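Local coordinates for protein putative P450-like enzyme (Streptomyces himastatinicus ATCC 53653, PDB 5Z9J) that binds a heme and probably works as a cytochrome P450 monooxygenase in the secondary metabolism of a streptomycete, at residues Q34-Y39 with A298-P303; A46-P51 with C285-A290. All coordinates share one frame; numbering follows the deposited sequence.

Contact 1: Q34-Y39 with A298-P303. With TAM (tris(hydroxyethyl)aminomethane), chain F.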
ATOM      1  N   GLN A  34      19.383  -3.832 -14.162  1.00 42.26           N
ATOM      2  CA  GLN A  34      20.511  -3.629 -13.262  1.00 41.51           C
ATOM      3  C   GLN A  34      20.058  -3.622 -11.796  1.00 36.69           C
ATOM      4  O   GLN A  34      20.379  -2.709 -11.035  1.00 35.14           O
ATOM      5  CB  GLN A  34      21.228  -2.330 -13.612  1.00 44.83           C
ATOM      6  CG  GLN A  34      22.716  -2.478 -13.821  1.00 49.37           C
ATOM      7  CD  GLN A  34      23.276  -1.375 -14.692  1.00 54.03           C
ATOM      8  OE1 GLN A  34      22.564  -0.795 -15.509  1.00 55.73           O
ATOM      9  NE2 GLN A  34      24.565  -1.095 -14.540  1.00 56.71           N
ATOM     10  N   LEU A  35      19.345  -4.672 -11.399  1.00 33.92           N
ATOM     11  CA  LEU A  35      18.886  -4.805 -10.030  1.00 33.10           C
ATOM     12  C   LEU A  35      18.856  -6.265  -9.618  1.00 34.41           C
ATOM     13  O   LEU A  35      18.898  -7.161 -10.472  1.00 32.39           O
ATOM     14  CB  LEU A  35      17.492  -4.174  -9.837  1.00 31.52           C
ATOM     15  CG  LEU A  35      16.305  -4.537 -10.740  1.00 31.55           C
ATOM     16  CD1 LEU A  35      15.695  -5.864 -10.330  1.00 30.66           C
ATOM     17  CD2 LEU A  35      15.219  -3.397 -10.759  1.00 35.15           C
ATOM     18  N   TRP A  36      18.745  -6.478  -8.306  1.00 33.53           N
ATOM     19  CA  TRP A  36      18.716  -7.802  -7.714  1.00 34.07           C
ATOM     20  C   TRP A  36      17.305  -8.070  -7.213  1.00 33.28           C
ATOM     21  O   TRP A  36      16.576  -7.119  -6.863  1.00 29.28           O
ATOM     22  CB  TRP A  36      19.743  -7.916  -6.572  1.00 34.38           C
ATOM     23  CG  TRP A  36      21.195  -7.727  -6.979  1.00 35.47           C
ATOM     24  CD1 TRP A  36      21.850  -6.540  -7.211  1.00 33.50           C
ATOM     25  CD2 TRP A  36      22.169  -8.762  -7.184  1.00 35.77           C
ATOM     26  NE1 TRP A  36      23.149  -6.780  -7.573  1.00 39.93           N
ATOM     27  CE2 TRP A  36      23.379  -8.135  -7.547  1.00 36.30           C
ATOM     28  CE3 TRP A  36      22.131 -10.161  -7.096  1.00 36.89           C
ATOM     29  CZ2 TRP A  36      24.544  -8.854  -7.828  1.00 47.75           C
ATOM     30  CZ3 TRP A  36      23.291 -10.878  -7.377  1.00 38.28           C
ATOM     31  CH2 TRP A  36      24.478 -10.227  -7.732  1.00 39.25           C
ATOM     32  N   ASN A  37      16.908  -9.351  -7.272  1.00 33.24           N
ATOM     33  CA  ASN A  37      15.616  -9.876  -6.821  1.00 31.60           C
ATOM     34  C   ASN A  37      15.760 -10.915  -5.706  1.00 30.92           C
ATOM     35  O   ASN A  37      16.574 -11.820  -5.835  1.00 32.84           O
ATOM     36  CB  ASN A  37      14.849 -10.524  -8.000  1.00 33.37           C
ATOM     37  CG  ASN A  37      14.485  -9.536  -9.109  1.00 31.71           C
ATOM     38  OD1 ASN A  37      13.716  -8.622  -8.879  1.00 32.75           O
ATOM     39  ND2 ASN A  37      15.022  -9.728 -10.306  1.00 30.73           N
ATOM     40  N   VAL A  38      14.972 -10.802  -4.634  1.00 32.87           N
ATOM     41  CA  VAL A  38      14.890 -11.838  -3.570  1.00 30.17           C
ATOM     42  C   VAL A  38      13.460 -12.389  -3.482  1.00 29.58           C
ATOM     43  O   VAL A  38      12.510 -11.597  -3.334  1.00 28.18           O
ATOM     44  CB  VAL A  38      15.264 -11.266  -2.167  1.00 36.99           C
ATOM     45  CG1 VAL A  38      15.249 -12.357  -1.081  1.00 37.88           C
ATOM     46  CG2 VAL A  38      16.597 -10.630  -2.201  1.00 38.74           C
ATOM     47  N   TYR A  39      13.279 -13.705  -3.532  1.00 30.73           N
ATOM     48  CA  TYR A  39      11.926 -14.295  -3.515  1.00 30.40           C
ATOM     49  C   TYR A  39      11.629 -15.204  -2.270  1.00 37.02           C
ATOM     50  O   TYR A  39      10.469 -15.602  -2.038  1.00 30.87           O
ATOM     51  CB  TYR A  39      11.689 -15.123  -4.772  1.00 33.10           C
ATOM     52  CG  TYR A  39      11.984 -14.416  -6.069  1.00 32.62           C
ATOM     53  CD1 TYR A  39      11.241 -13.312  -6.488  1.00 31.53           C
ATOM     54  CD2 TYR A  39      12.971 -14.879  -6.902  1.00 32.44           C
ATOM     55  CE1 TYR A  39      11.523 -12.682  -7.684  1.00 31.45           C
ATOM     56  CE2 TYR A  39      13.249 -14.256  -8.101  1.00 34.77           C
ATOM     57  CZ  TYR A  39      12.519 -13.151  -8.481  1.00 33.62           C
ATOM     58  OH  TYR A  39      12.795 -12.525  -9.675  1.00 36.17           O
ATOM     59  N   ALA A 298      21.021 -15.735   0.630  1.00 49.65           N
ATOM     60  CA  ALA A 298      20.747 -17.074   0.106  1.00 50.90           C
ATOM     61  C   ALA A 298      21.964 -17.560  -0.657  1.00 50.94           C
ATOM     62  O   ALA A 298      21.850 -18.009  -1.796  1.00 52.54           O
ATOM     63  CB  ALA A 298      19.511 -17.077  -0.781  1.00 49.94           C
ATOM     64  N   GLY A 299      23.125 -17.412  -0.034  1.00 50.04           N
ATOM     65  CA  GLY A 299      24.392 -17.868  -0.587  1.00 50.45           C
ATOM     66  C   GLY A 299      24.841 -17.156  -1.858  1.00 49.77           C
ATOM     67  O   GLY A 299      25.725 -17.656  -2.577  1.00 50.62           O
ATOM     68  N   THR A 300      24.379 -15.911  -2.018  1.00 46.62           N
ATOM     69  CA  THR A 300      24.660 -15.085  -3.189  1.00 45.32           C
ATOM     70  C   THR A 300      25.234 -13.776  -2.682  1.00 42.78           C
ATOM     71  O   THR A 300      24.678 -13.173  -1.760  1.00 41.78           O
ATOM     72  CB  THR A 300      23.373 -14.815  -4.056  1.00 48.92           C
ATOM     73  OG1 THR A 300      22.801 -16.057  -4.474  1.00 50.79           O
ATOM     74  CG2 THR A 300      23.690 -14.012  -5.295  1.00 47.88           C
ATOM     75  N   VAL A 301      26.348 -13.344  -3.271  1.00 42.95           N
ATOM     76  CA  VAL A 301      27.007 -12.140  -2.800  1.00 43.85           C
ATOM     77  C   VAL A 301      26.418 -10.919  -3.529  1.00 41.62           C
ATOM     78  O   VAL A 301      26.406 -10.837  -4.754  1.00 41.26           O
ATOM     79  CB  VAL A 301      28.535 -12.184  -3.015  1.00 46.56           C
ATOM     80  CG1 VAL A 301      29.187 -10.884  -2.540  1.00 46.45           C
ATOM     81  CG2 VAL A 301      29.174 -13.382  -2.287  1.00 48.07           C
ATOM     82  N   ILE A 302      25.942  -9.957  -2.767  1.00 40.21           N
ATOM     83  CA  ILE A 302      25.417  -8.749  -3.413  1.00 38.59           C
ATOM     84  C   ILE A 302      26.326  -7.575  -3.051  1.00 37.99           C
ATOM     85  O   ILE A 302      26.589  -7.312  -1.874  1.00 38.21           O
ATOM     86  CB  ILE A 302      23.980  -8.477  -3.009  1.00 38.78           C
ATOM     87  CG1 ILE A 302      23.102  -9.656  -3.421  1.00 35.90           C
ATOM     88  CG2 ILE A 302      23.482  -7.139  -3.660  1.00 34.64           C
ATOM     89  CD1 ILE A 302      21.777  -9.701  -2.765  1.00 34.60           C
ATOM     90  N   PRO A 303      26.876  -6.914  -4.075  1.00 41.00           N
ATOM     91  CA  PRO A 303      27.806  -5.824  -3.788  1.00 42.73           C
ATOM     92  C   PRO A 303      27.126  -4.660  -3.067  1.00 42.51           C
ATOM     93  O   PRO A 303      25.911  -4.607  -2.952  1.00 41.03           O
ATOM     94  CB  PRO A 303      28.305  -5.391  -5.183  1.00 43.89           C
ATOM     95  CG  PRO A 303      28.052  -6.596  -6.080  1.00 44.09           C
ATOM     96  CD  PRO A 303      26.801  -7.230  -5.514  1.00 41.05           C
TER
HETATM   97  C   TAM F 402      11.001  -9.574 -12.170  1.00 34.58           C
HETATM   98  C1  TAM F 402      11.804 -10.890 -12.525  1.00 48.37           C
HETATM   99  C2  TAM F 402       9.716  -9.437 -13.006  1.00 36.79           C
HETATM  100  C3  TAM F 402      10.659  -9.566 -10.653  1.00 56.31           C
HETATM  101  C4  TAM F 402      10.912 -11.962 -13.160  1.00 49.57           C
HETATM  102  C5  TAM F 402       9.024  -8.142 -12.608  1.00 37.06           C
HETATM  103  C6  TAM F 402       9.994 -10.861 -10.136  1.00 47.28           C
HETATM  104  N   TAM F 402      11.833  -8.401 -12.422  1.00 35.01           N
HETATM  105  O4  TAM F 402      10.956 -11.867 -14.572  1.00 51.33           O
HETATM  106  O5  TAM F 402      10.055  -7.180 -12.322  1.00 38.90           O
HETATM  107  O6  TAM F 402       8.689 -10.954 -10.669  1.00 47.58           O
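Trp36 carries the contact with Ala298-Pro303, its indole laid across the side chains and backbone of strand 300-302. Just before it, Gln34 and Leu35 together face Asp30 in a G1 beta bulge, from which strand 35-38 sets out. With CG anti to its own carbonyl carbon (chi1 -62°), Trp36 carries the indole out to the 298-303 side, where Ile302 covers one face. Ile302 CG2 sits 3.8 Å from the centroid of the five-membered ring of Trp36, 4° off the normal, a CH-pi contact. The CG1 branch of Ile302 reaches over the six-membered ring of Trp36, 3.8 Å from Trp36 CE3. Three further groups approach the six-membered ring obliquely. Pro303 CD comes to 3.6 Å from Trp36 CZ2, with the two side chains crossing at about a right angle. Val301 O lies 3.6 Å from Trp36 CH2, and the methyl CG2 of Thr300 meets Trp36 at CZ3. Trp36 NE1 is hydrogen-bonded with the side chain of Gln306, which should limit the turning of the ring. In cytochrome P450 terms, strand 35-38 belongs to the mixed five-stranded sheet and 300-302 to a separate two-stranded hairpin, so the tryptophan bridges two sheets near the surface by packing alone.

At Asn37 the chain turns its side chain away from the hairpin, and Asn37 OD1 lies 3.7 Å from C3 of the bound TAM. Val38 packs on helix 41-48. Tyr39 ends the segment in the TAM pocket, where TAM C6 comes in at the ring edge, 3.3 Å from Tyr39 OH. Asp28 is hydrogen-bonded with both Asn37 ND2 and Tyr39 OH, while Asn37 OD1 bonds to Trp311.

Contact 2: A46-P51 with C285-A290. With HEM (protoporphyrin IX containing Fe), chain E.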
ATOM      1  N   ALA A  46      14.540 -11.444   6.932  1.00 35.86           N
ATOM      2  CA  ALA A  46      15.807 -10.993   7.503  1.00 37.10           C
ATOM      3  C   ALA A  46      16.252  -9.650   6.908  1.00 33.98           C
ATOM      4  O   ALA A  46      16.815  -8.839   7.604  1.00 33.57           O
ATOM      5  CB  ALA A  46      16.861 -12.002   7.301  1.00 37.05           C
ATOM      6  N   ILE A  47      16.065  -9.466   5.606  1.00 32.76           N
ATOM      7  CA  ILE A  47      16.471  -8.246   4.934  1.00 30.99           C
ATOM      8  C   ILE A  47      15.711  -7.049   5.510  1.00 32.55           C
ATOM      9  O   ILE A  47      16.308  -5.996   5.773  1.00 30.12           O
ATOM     10  CB  ILE A  47      16.256  -8.327   3.383  1.00 30.02           C
ATOM     11  CG1 ILE A  47      17.350  -9.191   2.733  1.00 31.28           C
ATOM     12  CG2 ILE A  47      16.261  -6.913   2.745  1.00 28.88           C
ATOM     13  CD1 ILE A  47      17.049  -9.587   1.286  1.00 32.67           C
ATOM     14  N   LEU A  48      14.408  -7.232   5.686  1.00 31.43           N
ATOM     15  CA  LEU A  48      13.526  -6.153   6.198  1.00 32.04           C
ATOM     16  C   LEU A  48      13.914  -5.814   7.654  1.00 34.33           C
ATOM     17  O   LEU A  48      13.760  -4.667   8.066  1.00 35.27           O
ATOM     18  CB  LEU A  48      12.044  -6.568   6.101  1.00 29.98           C
ATOM     19  CG  LEU A  48      11.490  -6.795   4.692  1.00 28.96           C
ATOM     20  CD1 LEU A  48      10.045  -7.301   4.762  1.00 28.79           C
ATOM     21  CD2 LEU A  48      11.524  -5.482   3.857  1.00 30.71           C
ATOM     22  N   SER A  49      14.433  -6.807   8.406  1.00 34.30           N
ATOM     23  CA  SER A  49      14.858  -6.583   9.795  1.00 37.27           C
ATOM     24  C   SER A  49      16.307  -6.084   9.939  1.00 37.84           C
ATOM     25  O   SER A  49      16.818  -5.922  11.045  1.00 39.60           O
ATOM     26  CB  SER A  49      14.685  -7.867  10.613  1.00 40.20           C
ATOM     27  OG  SER A  49      13.348  -8.281  10.522  1.00 40.29           O
ATOM     28  N   ASN A  50      16.974  -5.882   8.814  1.00 36.66           N
ATOM     29  CA  ASN A  50      18.319  -5.390   8.831  1.00 37.12           C
ATOM     30  C   ASN A  50      18.416  -4.068   8.079  1.00 36.06           C
ATOM     31  O   ASN A  50      19.044  -4.014   7.014  1.00 36.79           O
ATOM     32  CB  ASN A  50      19.250  -6.429   8.197  1.00 39.39           C
ATOM     33  CG  ASN A  50      20.702  -6.125   8.444  1.00 41.47           C
ATOM     34  OD1 ASN A  50      21.043  -5.024   8.880  1.00 42.05           O
ATOM     35  ND2 ASN A  50      21.571  -7.091   8.165  1.00 42.93           N
ATOM     36  N   PRO A  51      17.829  -2.986   8.640  1.00 33.95           N
ATOM     37  CA  PRO A  51      17.846  -1.706   7.905  1.00 33.80           C
ATOM     38  C   PRO A  51      19.222  -1.029   7.849  1.00 35.85           C
ATOM     39  O   PRO A  51      19.445  -0.239   6.935  1.00 35.02           O
ATOM     40  CB  PRO A  51      16.834  -0.841   8.675  1.00 31.31           C
ATOM     41  CG  PRO A  51      16.891  -1.353  10.044  1.00 33.07           C
ATOM     42  CD  PRO A  51      17.120  -2.863   9.924  1.00 33.12           C
ATOM     43  N   CYS A 285       3.401  -6.036  -3.268  1.00 23.37           N
ATOM     44  CA  CYS A 285       3.989  -7.375  -3.412  1.00 26.10           C
ATOM     45  C   CYS A 285       5.518  -7.358  -3.563  1.00 26.92           C
ATOM     46  O   CYS A 285       6.138  -8.401  -3.722  1.00 22.71           O
ATOM     47  CB  CYS A 285       3.324  -8.091  -4.578  1.00 26.69           C
ATOM     48  SG  CYS A 285       3.561  -7.365  -6.179  1.00 28.07           S
ATOM     49  N   GLY A 286       6.101  -6.160  -3.590  1.00 21.61           N
ATOM     50  CA  GLY A 286       7.528  -5.997  -3.507  1.00 22.16           C
ATOM     51  C   GLY A 286       7.910  -4.637  -2.981  1.00 24.92           C
ATOM     52  O   GLY A 286       7.187  -3.665  -3.202  1.00 24.42           O
ATOM     53  N   VAL A 287       9.022  -4.567  -2.257  1.00 23.99           N
ATOM     54  CA  VAL A 287       9.550  -3.286  -1.812  1.00 25.25           C
ATOM     55  C   VAL A 287      11.038  -3.197  -2.119  1.00 26.39           C
ATOM     56  O   VAL A 287      11.757  -4.235  -2.144  1.00 23.70           O
ATOM     57  CB  VAL A 287       9.326  -3.039  -0.288  1.00 29.73           C
ATOM     58  CG1 VAL A 287       7.821  -3.078   0.055  1.00 29.34           C
ATOM     59  CG2 VAL A 287      10.051  -4.036   0.546  1.00 29.66           C
ATOM     60  N   GLY A 288      11.486  -1.954  -2.349  1.00 25.59           N
ATOM     61  CA  GLY A 288      12.851  -1.671  -2.727  1.00 26.97           C
ATOM     62  C   GLY A 288      13.764  -1.393  -1.557  1.00 27.52           C
ATOM     63  O   GLY A 288      13.366  -0.847  -0.518  1.00 23.96           O
ATOM     64  N   ARG A 289      15.007  -1.833  -1.721  1.00 28.29           N
ATOM     65  CA  ARG A 289      16.021  -1.636  -0.708  1.00 26.97           C
ATOM     66  C   ARG A 289      17.326  -1.377  -1.423  1.00 28.95           C
ATOM     67  O   ARG A 289      17.507  -1.820  -2.559  1.00 31.00           O
ATOM     68  CB  ARG A 289      16.100  -2.864   0.202  1.00 29.40           C
ATOM     69  CG  ARG A 289      14.895  -3.074   1.119  1.00 27.77           C
ATOM     70  CD  ARG A 289      14.752  -1.941   2.108  1.00 25.69           C
ATOM     71  NE  ARG A 289      13.783  -2.127   3.191  1.00 26.14           N
ATOM     72  CZ  ARG A 289      12.487  -1.823   3.115  1.00 27.19           C
ATOM     73  NH1 ARG A 289      11.969  -1.393   1.986  1.00 23.56           N
ATOM     74  NH2 ARG A 289      11.705  -1.981   4.166  1.00 24.50           N
ATOM     75  N   ALA A 290      18.239  -0.660  -0.781  1.00 30.70           N
ATOM     76  CA  ALA A 290      19.548  -0.377  -1.354  1.00 28.46           C
ATOM     77  C   ALA A 290      20.578  -0.884  -0.400  1.00 29.59           C
ATOM     78  O   ALA A 290      20.459  -0.624   0.798  1.00 29.66           O
ATOM     79  CB  ALA A 290      19.738   1.137  -1.600  1.00 28.39           C
TER
HETATM   80  CHA HEM E 401       4.246   0.851   5.345  1.00 22.04           C
HETATM   81  CHB HEM E 401       1.427  -2.260   3.024  1.00 23.75           C
HETATM   82  CHC HEM E 401      -2.392   0.438   4.258  1.00 21.59           C
HETATM   83  CHD HEM E 401       0.477   3.978   5.701  1.00 20.05           C
HETATM   84  C1A HEM E 401       3.875  -0.267   4.631  1.00 21.94           C
HETATM   85  C2A HEM E 401       4.726  -1.356   4.146  1.00 24.23           C
HETATM   86  C3A HEM E 401       3.939  -2.232   3.516  1.00 22.40           C
HETATM   87  C4A HEM E 401       2.563  -1.713   3.568  1.00 23.31           C
HETATM   88  CMA HEM E 401       4.394  -3.529   2.834  1.00 21.77           C
HETATM   89  CAA HEM E 401       6.252  -1.490   4.334  1.00 26.63           C
HETATM   90  CBA HEM E 401       7.017  -0.602   3.344  1.00 27.48           C
HETATM   91  CGA HEM E 401       8.513  -0.937   3.310  1.00 28.39           C
HETATM   92  O1A HEM E 401       9.260  -0.416   2.444  1.00 30.29           O
HETATM   93  O2A HEM E 401       9.017  -1.700   4.154  1.00 26.05           O
HETATM   94  C1B HEM E 401       0.144  -1.830   3.218  1.00 24.78           C
HETATM   95  C2B HEM E 401      -1.031  -2.587   2.875  1.00 24.88           C
HETATM   96  C3B HEM E 401      -2.088  -1.841   3.218  1.00 23.64           C
HETATM   97  C4B HEM E 401      -1.597  -0.586   3.764  1.00 22.66           C
HETATM   98  CMB HEM E 401      -0.959  -3.988   2.244  1.00 26.32           C
HETATM   99  CAB HEM E 401      -3.587  -2.134   3.084  1.00 23.84           C
HETATM  100  CBB HEM E 401      -4.077  -3.286   2.626  1.00 22.73           C
HETATM  101  C1C HEM E 401      -1.973   1.642   4.792  1.00 20.89           C
HETATM  102  C2C HEM E 401      -2.837   2.738   5.297  1.00 19.68           C
HETATM  103  C3C HEM E 401      -2.019   3.703   5.695  1.00 20.48           C
HETATM  104  C4C HEM E 401      -0.672   3.266   5.434  1.00 20.47           C
HETATM  105  CMC HEM E 401      -4.374   2.665   5.355  1.00 17.34           C
HETATM  106  CAC HEM E 401      -2.274   5.107   6.294  1.00 21.94           C
HETATM  107  CBC HEM E 401      -3.473   5.587   6.589  1.00 22.27           C
HETATM  108  C1D HEM E 401       1.737   3.475   5.697  1.00 20.42           C
HETATM  109  C2D HEM E 401       2.905   4.239   6.019  1.00 21.62           C
HETATM  110  C3D HEM E 401       4.060   3.259   5.929  1.00 22.13           C
HETATM  111  C4D HEM E 401       3.496   1.996   5.548  1.00 21.84           C
HETATM  112  CMD HEM E 401       2.989   5.742   6.383  1.00 20.75           C
HETATM  113  CAD HEM E 401       5.541   3.599   6.128  1.00 23.93           C
HETATM  114  CBD HEM E 401       5.962   3.361   7.562  1.00 24.83           C
HETATM  115  CGD HEM E 401       7.471   3.512   7.642  1.00 25.86           C
HETATM  116  O1D HEM E 401       8.159   3.535   6.595  1.00 26.13           O
HETATM  117  O2D HEM E 401       8.000   3.584   8.781  1.00 26.76           O
HETATM  118  NA  HEM E 401       2.591  -0.544   4.256  1.00 23.92           N
HETATM  119  NB  HEM E 401      -0.236  -0.600   3.743  1.00 24.40           N
HETATM  120  NC  HEM E 401      -0.693   2.044   4.888  1.00 22.44           N
HETATM  121  ND  HEM E 401       2.106   2.138   5.451  1.00 24.53           N
HETATM  122 FE   HEM E 401       0.944   0.745   4.732  1.00 58.43          FE
HETATM  123  O   HOH W   1      13.744  -2.091   6.936  1.00 27.65           O
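Arg289 and Leu48 meet flat against methyl: CD2 of the leucine sits over one face of the guanidinium, toward its rim, and the two side chains cross at about a right angle. The arginine is best followed outward from strand 287-291. Its CB points toward Ala46-Pro51, and CG passes the CG2 branch of Ile47 loosely, 4.4 Å from Arg289 CG. A bend at chi2 (-64°) then swings the chain round, so that NE and CZ run beneath the Leu48 methyl.

At the tip each terminal nitrogen has its own work. NH1 donates twice, back to the carbonyl oxygen of Gly288 (NH1 to O 2.9 Å, 168° at the hydrogen) and out to the heme propionate (NH1 to HEM O1A 2.9 Å). NH2 lies 3.5 Å from Leu48 CD2 and grips the second oxygen of the same propionate, with NH2 to HEM O2A at 2.7 Å and 167°. The carboxylate thus lies at the guanidinium edge with CGA in the plane, both of its oxygens held. A water gives a hydrogen to the Leu48 backbone oxygen (2.8 Å from Leu48 O to the water) and weakly accepts from NH2. Val287 completes the packing, its CG2 3.9 Å from Leu48 CD2 while its CB and CG1 border the propionate.

A leucine in place of Arg289 would probably leave both oxygens of this propionate without their arginine donors and the Gly288 carbonyl oxygen without its NH1 partner. With His83, Arg87 and His345 also hydrogen-bonded to the heme, an arginine reaching from a sheet strand to a propionate is the familiar heme-holding site of the cytochrome P450 fold.

In the fold
Contacts 1 and 2 lie on the same side of the chain's centre, their centres about 12 Å apart, and each has one segment in the mixed five-stranded sheet, paired with the 295-302 hairpin in contact 1 and the end of helix 41-48 in contact 2. Strand 35-38 and helix 41-48 follow each other, so the first segments come as neighbours; the chain then runs through most of its helices before returning at 285-290 and 298-303, which nests contact 2 inside the loop closed by contact 1. The two touch where Val38 CG2 packs on Ile47 CD1, at 3.7 Å. One continuous region leads from the hairpin near the surface, through sheet and helix, to the heme propionate.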